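Local atomic coordinates of 3-ketosteroid-delta4-5alpha-dehydrogenase (Rhodococcus jostii, PDB entry 4AT2), a protein that probably oxidises 3-ketosteroids in steroid catabolism, using FAD to introduce the delta-4 double bond of 5alpha-reduced substrates. Residues Tyr40-Val45 / Gly216-Tyr221; Asp66-Glu71 / Val248-Arg253. One frame throughout, in Å; residues are numbered along the deposited sequence.

In the fold
Two layers of one FAD-binding domain meet in both contacts: a parallel sheet holding strands 67-70 and 218-220, and a mixed sheet holding strands 246-252 and 40-42. Contact 1 joins strands at the margins of the two sheets, 218-220 and 40-42, near the protein surface. Contact 2 joins their neighbours, 67-70 and 246-252, and is mostly buried. Chemistry follows position. At the margin, an arginine, a glutamate and a tyrosine do the work with a water; deeper in, leucine and valine methyls touch, and the charged pairing between the segments lies at the D66-R253 end. D66 links the two, since it also pairs with R218, while E71, just after strand 67-70, reaches the cofactor.

Contact 1. Residues Tyr40-Val45 / Gly216-Tyr221; sequences YEADVV and GVRAEY
E220 lays its carboxylate obliquely against the Y40 ring, the two side chains crossing at about a right angle with their planes 34° apart. E220 CD comes to 3.6 Å from Y40 CE2, and E220 OE1 lies 3.4 Å from Y40 OH; both oxygens find their stronger partner in the amide of Q243, which accepts from the tyrosine and donates to the glutamate. With an alanine in place of E220, the ring would likely lose the group packed against it and Q243 NE2 one of its acceptors. R218 works differently, reaching across with the edge of its guanidinium. A bend at chi3 (52°) turns the group toward the other strand, where NH1 gives E41 O a nearly straight hydrogen bond (2.9 Å, 174° at the hydrogen). Water 1 completes this grip, accepting from R218 NH2 at 2.6 Å and from E41 N at 3.0 Å. R218 NH1 also pairs with D66, which leads into strand 67-70, while A42 CB rests 3.9 Å from the same nitrogen. Here the outermost strand of the parallel sheet meets strand 40-42, which lies beside a beta-meander; a parallel sheet packed on such a meander is consistent with a Rossmann-type FAD-binding domain.

Contact 2. Residues Asp66-Glu71 / Val248-Arg253; sequences DVLVLE and VAVRAR. With FAD (flavin-adenine dinucleotide), chain D.
V250 divides its two methyls between L68 and L70, and this forms the apolar part of the contact. V250 CG1, anti to the backbone nitrogen (chi1 179°), lies 3.9 Å from L68 CD2, the two side chains slanting across each other. V250 CG2 instead meets L70 tip to tip, 4.1 Å from L70 CD1. Y40 and V45 also pack on V250.

The ionic part lies at one end. D66 OD2 approaches the guanidinium edge of R253, 3.6 Å from NH1, a rather long salt bridge between planes turned 34° apart. Water 2 spans the same pair, donating to D66 OD2 at 2.8 Å and accepting from R253 NH2 at 3.2 Å. Each partner has another salt bridge, D66 with R218 and R253 with D43, so each charge is probably balanced by more than one mate.

At the opposite end of the segment, E71 takes both ribose hydroxyls of FAD: O3B donates to OE1 (2.7 Å) and O2B to OE2 (2.8 Å). Y49 N and the T73 hydroxyl steady the carboxylate. The segment thus joins the sheets through apolar methyls and one charged end, while the acid just beyond the strand grips the adenosine ribose.

Contact 1. Residues Tyr40-Val45 / Gly216-Tyr221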
loop_
_atom_site.group_PDB
_atom_site.type_symbol
_atom_site.label_atom_id
_atom_site.label_comp_id
_atom_site.label_asym_id
_atom_site.label_seq_id
_atom_site.Cartn_x
_atom_site.Cartn_y
_atom_site.Cartn_z
ATOM N N TYR A 40 -34.283 21.009 0.135
ATOM C CA TYR A 40 -33.421 22.165 -0.044
ATOM C C TYR A 40 -32.933 22.151 -1.484
ATOM O O TYR A 40 -32.898 21.094 -2.120
ATOM C CB TYR A 40 -32.207 22.122 0.902
ATOM C CG TYR A 40 -32.527 22.042 2.382
ATOM C CD1 TYR A 40 -32.683 20.810 3.006
ATOM C CD2 TYR A 40 -32.648 23.197 3.161
ATOM C CE1 TYR A 40 -32.977 20.718 4.357
ATOM C CE2 TYR A 40 -32.936 23.118 4.523
ATOM C CZ TYR A 40 -33.093 21.872 5.112
ATOM O OH TYR A 40 -33.370 21.763 6.465
ATOM N N GLU A 41 -32.564 23.322 -1.992
ATOM C CA GLU A 41 -31.995 23.449 -3.337
ATOM C C GLU A 41 -30.910 24.520 -3.338
ATOM O O GLU A 41 -31.024 25.528 -2.645
ATOM C CB GLU A 41 -33.062 23.826 -4.376
ATOM C CG GLU A 41 -34.227 22.858 -4.506
ATOM C CD GLU A 41 -35.288 23.347 -5.484
ATOM O OE1 GLU A 41 -34.948 23.589 -6.668
ATOM O OE2 GLU A 41 -36.462 23.492 -5.067
ATOM N N ALA A 42 -29.863 24.293 -4.132
ATOM C CA ALA A 42 -28.786 25.260 -4.338
ATOM C C ALA A 42 -28.156 25.012 -5.699
ATOM O O ALA A 42 -28.453 24.011 -6.353
ATOM C CB ALA A 42 -27.727 25.136 -3.244
ATOM N N ASP A 43 -27.291 25.920 -6.134
ATOM C CA ASP A 43 -26.528 25.688 -7.358
ATOM C C ASP A 43 -25.381 24.736 -7.053
ATOM O O ASP A 43 -25.184 23.749 -7.751
ATOM C CB ASP A 43 -25.950 26.991 -7.894
ATOM C CG ASP A 43 -27.005 27.919 -8.436
ATOM O OD1 ASP A 43 -28.034 27.432 -8.949
ATOM O OD2 ASP A 43 -26.795 29.139 -8.336
ATOM N N VAL A 44 -24.635 25.058 -6.004
ATOM C CA VAL A 44 -23.495 24.255 -5.576
ATOM C C VAL A 44 -23.766 23.758 -4.166
ATOM O O VAL A 44 -23.996 24.553 -3.249
ATOM C CB VAL A 44 -22.173 25.056 -5.662
ATOM C CG1 VAL A 44 -21.013 24.254 -5.075
ATOM C CG2 VAL A 44 -21.878 25.415 -7.113
ATOM N N VAL A 45 -23.775 22.434 -4.017
ATOM C CA VAL A 45 -24.001 21.799 -2.722
ATOM C C VAL A 45 -22.672 21.229 -2.246
ATOM O O VAL A 45 -22.075 20.389 -2.915
ATOM C CB VAL A 45 -25.091 20.707 -2.809
ATOM C CG1 VAL A 45 -25.182 19.928 -1.498
ATOM C CG2 VAL A 45 -26.442 21.347 -3.130
ATOM N N GLY A 216 -22.623 35.248 1.480
ATOM C CA GLY A 216 -23.965 34.673 1.477
ATOM C C GLY A 216 -24.022 33.156 1.377
ATOM O O GLY A 216 -25.082 32.597 1.075
ATOM N N VAL A 217 -22.902 32.479 1.645
ATOM C CA VAL A 217 -22.916 31.014 1.703
ATOM C C VAL A 217 -23.880 30.565 2.806
ATOM O O VAL A 217 -23.860 31.110 3.909
ATOM C CB VAL A 217 -21.509 30.433 1.955
ATOM C CG1 VAL A 217 -21.582 28.936 2.237
ATOM C CG2 VAL A 217 -20.617 30.700 0.747
ATOM N N ARG A 218 -24.741 29.605 2.479
ATOM C CA ARG A 218 -25.728 29.054 3.412
ATOM C C ARG A 218 -25.180 27.764 4.015
ATOM O O ARG A 218 -24.412 27.053 3.358
ATOM C CB ARG A 218 -27.024 28.753 2.657
ATOM C CG ARG A 218 -27.585 29.933 1.865
ATOM C CD ARG A 218 -28.405 29.466 0.664
ATOM N NE ARG A 218 -29.404 28.497 1.084
ATOM C CZ ARG A 218 -30.027 27.632 0.287
ATOM N NH1 ARG A 218 -29.767 27.571 -1.016
ATOM N NH2 ARG A 218 -30.909 26.807 0.822
ATOM N N ALA A 219 -25.560 27.467 5.262
ATOM C CA ALA A 219 -25.149 26.220 5.919
ATOM C C ALA A 219 -26.319 25.533 6.625
ATOM O O ALA A 219 -27.142 26.194 7.268
ATOM C CB ALA A 219 -24.004 26.470 6.896
ATOM N N GLU A 220 -26.387 24.212 6.491
ATOM C CA GLU A 220 -27.338 23.391 7.237
ATOM C C GLU A 220 -26.567 22.353 8.038
ATOM O O GLU A 220 -25.655 21.710 7.509
ATOM C CB GLU A 220 -28.342 22.702 6.300
ATOM C CG GLU A 220 -29.453 23.603 5.769
ATOM C CD GLU A 220 -30.424 24.064 6.852
ATOM O OE1 GLU A 220 -30.656 23.325 7.828
ATOM O OE2 GLU A 220 -30.965 25.179 6.716
ATOM N N TYR A 221 -26.933 22.201 9.309
ATOM C CA TYR A 221 -26.209 21.329 10.242
ATOM C C TYR A 221 -26.999 20.058 10.552
ATOM O O TYR A 221 -28.142 19.917 10.117
ATOM C CB TYR A 221 -25.835 22.115 11.510
ATOM C CG TYR A 221 -24.824 23.200 11.208
ATOM C CD1 TYR A 221 -23.475 22.884 11.034
ATOM C CD2 TYR A 221 -25.220 24.530 11.047
ATOM C CE1 TYR A 221 -22.545 23.862 10.729
ATOM C CE2 TYR A 221 -24.291 25.515 10.747
ATOM C CZ TYR A 221 -22.959 25.173 10.579
ATOM O OH TYR A 221 -22.016 26.139 10.284
HETATM O O HOH W 1 -33.056 25.578 -0.100
#

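Contact 2. Residues Asp66-Glu71 / Val248-Arg253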
loop_
_atom_site.group_PDB
_atom_site.type_symbol
_atom_site.label_atom_id
_atom_site.label_comp_id
_atom_site.label_asym_id
_atom_site.label_seq_id
_atom_site.Cartn_x
_atom_site.Cartn_y
_atom_site.Cartn_z
ATOM N N ASP A 66 -25.407 30.091 -6.026
ATOM C CA ASP A 66 -26.108 29.921 -4.758
ATOM C C ASP A 66 -25.495 28.687 -4.088
ATOM O O ASP A 66 -25.575 27.587 -4.626
ATOM C CB ASP A 66 -27.613 29.749 -5.049
ATOM C CG ASP A 66 -28.428 29.268 -3.847
ATOM O OD1 ASP A 66 -28.091 29.557 -2.683
ATOM O OD2 ASP A 66 -29.465 28.605 -4.091
ATOM N N VAL A 67 -24.852 28.890 -2.940
ATOM C CA VAL A 67 -24.083 27.817 -2.286
ATOM C C VAL A 67 -24.707 27.361 -0.973
ATOM O O VAL A 67 -25.040 28.187 -0.112
ATOM C CB VAL A 67 -22.629 28.268 -1.988
ATOM C CG1 VAL A 67 -21.806 27.117 -1.413
ATOM C CG2 VAL A 67 -21.959 28.789 -3.248
ATOM N N LEU A 68 -24.850 26.047 -0.823
ATOM C CA LEU A 68 -25.321 25.455 0.424
ATOM C C LEU A 68 -24.335 24.405 0.924
ATOM O O LEU A 68 -24.051 23.441 0.225
ATOM C CB LEU A 68 -26.717 24.839 0.240
ATOM C CG LEU A 68 -27.329 24.044 1.402
ATOM C CD1 LEU A 68 -27.484 24.923 2.643
ATOM C CD2 LEU A 68 -28.666 23.432 0.983
ATOM N N VAL A 69 -23.828 24.609 2.141
ATOM C CA VAL A 69 -22.929 23.653 2.779
ATOM C C VAL A 69 -23.755 22.759 3.693
ATOM O O VAL A 69 -24.585 23.250 4.448
ATOM C CB VAL A 69 -21.833 24.370 3.603
ATOM C CG1 VAL A 69 -20.870 23.357 4.224
ATOM C CG2 VAL A 69 -21.045 25.323 2.721
ATOM N N LEU A 70 -23.523 21.450 3.610
ATOM C CA LEU A 70 -24.206 20.479 4.460
ATOM C C LEU A 70 -23.186 19.885 5.430
ATOM O O LEU A 70 -22.209 19.257 5.009
ATOM C CB LEU A 70 -24.806 19.375 3.592
ATOM C CG LEU A 70 -25.672 19.794 2.410
ATOM C CD1 LEU A 70 -26.044 18.542 1.642
ATOM C CD2 LEU A 70 -26.934 20.511 2.881
ATOM N N GLU A 71 -23.399 20.097 6.727
ATOM C CA GLU A 71 -22.423 19.670 7.725
ATOM C C GLU A 71 -23.056 18.681 8.688
ATOM O O GLU A 71 -24.140 18.938 9.221
ATOM C CB GLU A 71 -21.867 20.888 8.477
ATOM C CG GLU A 71 -21.104 20.584 9.762
ATOM C CD GLU A 71 -19.948 19.618 9.573
ATOM O OE1 GLU A 71 -19.258 19.683 8.525
ATOM O OE2 GLU A 71 -19.731 18.782 10.483
ATOM N N VAL A 248 -33.856 13.682 4.078
ATOM C CA VAL A 248 -34.052 14.887 3.279
ATOM C C VAL A 248 -33.343 14.738 1.928
ATOM O O VAL A 248 -32.365 13.990 1.811
ATOM C CB VAL A 248 -33.581 16.166 4.015
ATOM C CG1 VAL A 248 -34.393 16.395 5.287
ATOM C CG2 VAL A 248 -32.088 16.102 4.341
ATOM N N ALA A 249 -33.844 15.432 0.908
ATOM C CA ALA A 249 -33.155 15.468 -0.395
ATOM C C ALA A 249 -32.744 16.900 -0.709
ATOM O O ALA A 249 -33.520 17.833 -0.513
ATOM C CB ALA A 249 -34.054 14.909 -1.492
ATOM N N VAL A 250 -31.519 17.070 -1.195
ATOM C CA VAL A 250 -30.980 18.397 -1.472
ATOM C C VAL A 250 -30.568 18.460 -2.935
ATOM O O VAL A 250 -29.737 17.666 -3.376
ATOM C CB VAL A 250 -29.752 18.703 -0.578
ATOM C CG1 VAL A 250 -29.199 20.079 -0.903
ATOM C CG2 VAL A 250 -30.112 18.607 0.907
ATOM N N ARG A 251 -31.150 19.400 -3.679
ATOM C CA ARG A 251 -30.895 19.524 -5.110
ATOM C C ARG A 251 -29.670 20.386 -5.380
ATOM O O ARG A 251 -29.490 21.420 -4.741
ATOM C CB ARG A 251 -32.103 20.119 -5.832
ATOM C CG ARG A 251 -32.017 19.917 -7.334
ATOM C CD ARG A 251 -33.371 20.023 -7.997
ATOM N NE ARG A 251 -33.685 21.393 -8.384
ATOM C CZ ARG A 251 -33.258 21.973 -9.506
ATOM N NH1 ARG A 251 -32.463 21.309 -10.345
ATOM N NH2 ARG A 251 -33.612 23.223 -9.782
ATOM N N ALA A 252 -28.828 19.932 -6.313
ATOM C CA ALA A 252 -27.630 20.667 -6.732
ATOM C C ALA A 252 -27.738 20.956 -8.222
ATOM O O ALA A 252 -27.496 20.063 -9.047
ATOM C CB ALA A 252 -26.365 19.851 -6.433
ATOM N N ARG A 253 -28.105 22.187 -8.578
ATOM C CA ARG A 253 -28.318 22.529 -9.990
ATOM C C ARG A 253 -27.047 22.434 -10.840
ATOM O O ARG A 253 -27.113 22.048 -12.009
ATOM C CB ARG A 253 -28.941 23.923 -10.148
ATOM C CG ARG A 253 -30.250 24.133 -9.401
ATOM C CD ARG A 253 -30.741 25.562 -9.583
ATOM N NE ARG A 253 -31.818 25.898 -8.651
ATOM C CZ ARG A 253 -31.663 26.605 -7.530
ATOM N NH1 ARG A 253 -30.471 27.085 -7.175
ATOM N NH2 ARG A 253 -32.715 26.849 -6.765
HETATM P PA FAD D . -12.404 18.142 7.742
HETATM O O1A FAD D . -11.698 19.411 8.020
HETATM O O2A FAD D . -12.476 17.124 8.801
HETATM O O5B FAD D . -13.892 18.501 7.271
HETATM C C5B FAD D . -14.806 17.474 6.876
HETATM C C4B FAD D . -16.210 17.849 7.380
HETATM O O4B FAD D . -17.095 16.863 6.805
HETATM C C3B FAD D . -16.286 17.683 8.903
HETATM O O3B FAD D . -16.821 18.896 9.489
HETATM C C2B FAD D . -17.220 16.482 9.097
HETATM O O2B FAD D . -18.016 16.640 10.301
HETATM C C1B FAD D . -18.082 16.547 7.837
HETATM N N9A FAD D . -18.698 15.256 7.461
HETATM C C8A FAD D . -18.216 14.016 7.616
HETATM N N7A FAD D . -19.106 13.159 7.121
HETATM C C5A FAD D . -20.148 13.863 6.638
HETATM C C6A FAD D . -21.316 13.528 6.036
HETATM N N6A FAD D . -21.585 12.241 5.815
HETATM N N1A FAD D . -22.208 14.457 5.652
HETATM C C2A FAD D . -21.943 15.803 5.857
HETATM N N3A FAD D . -20.744 16.139 6.480
HETATM C C4A FAD D . -19.881 15.158 6.855
HETATM N N1 FAD D . -2.826 18.592 8.313
HETATM C C2 FAD D . -2.105 19.668 7.828
HETATM O O2 FAD D . -1.991 19.814 6.619
HETATM N N3 FAD D . -1.518 20.582 8.715
HETATM C C4 FAD D . -1.623 20.391 10.094
HETATM O O4 FAD D . -1.080 21.207 10.844
HETATM C C4X FAD D . -2.346 19.297 10.584
HETATM N N5 FAD D . -2.449 19.068 11.916
HETATM C C5X FAD D . -2.947 17.893 12.350
HETATM C C6 FAD D . -2.827 17.533 13.696
HETATM C C7 FAD D . -3.353 16.325 14.160
HETATM C C7M FAD D . -3.204 16.014 15.527
HETATM C C8 FAD D . -4.003 15.452 13.263
HETATM C C8M FAD D . -4.563 14.221 13.664
HETATM C C9 FAD D . -4.130 15.821 11.922
HETATM C C9A FAD D . -3.585 17.027 11.456
HETATM N N10 FAD D . -3.675 17.376 10.149
HETATM C C10 FAD D . -2.946 18.404 9.694
HETATM C "C1'" FAD D . -4.611 16.714 9.204
HETATM C "C2'" FAD D . -5.784 17.655 8.891
HETATM O "O2'" FAD D . -6.320 18.065 10.151
HETATM C "C3'" FAD D . -6.870 16.935 8.074
HETATM O "O3'" FAD D . -6.309 15.983 7.152
HETATM C "C4'" FAD D . -7.709 17.969 7.307
HETATM O "O4'" FAD D . -8.250 18.900 8.257
HETATM C "C5'" FAD D . -8.855 17.286 6.556
HETATM O "O5'" FAD D . -9.556 18.285 5.791
HETATM P P FAD D . -10.998 17.949 5.155
HETATM O O1P FAD D . -10.903 16.800 4.249
HETATM O O2P FAD D . -11.585 19.243 4.672
HETATM O O3P FAD D . -11.796 17.350 6.445
HETATM O O HOH W 2 -32.222 28.287 -3.941
#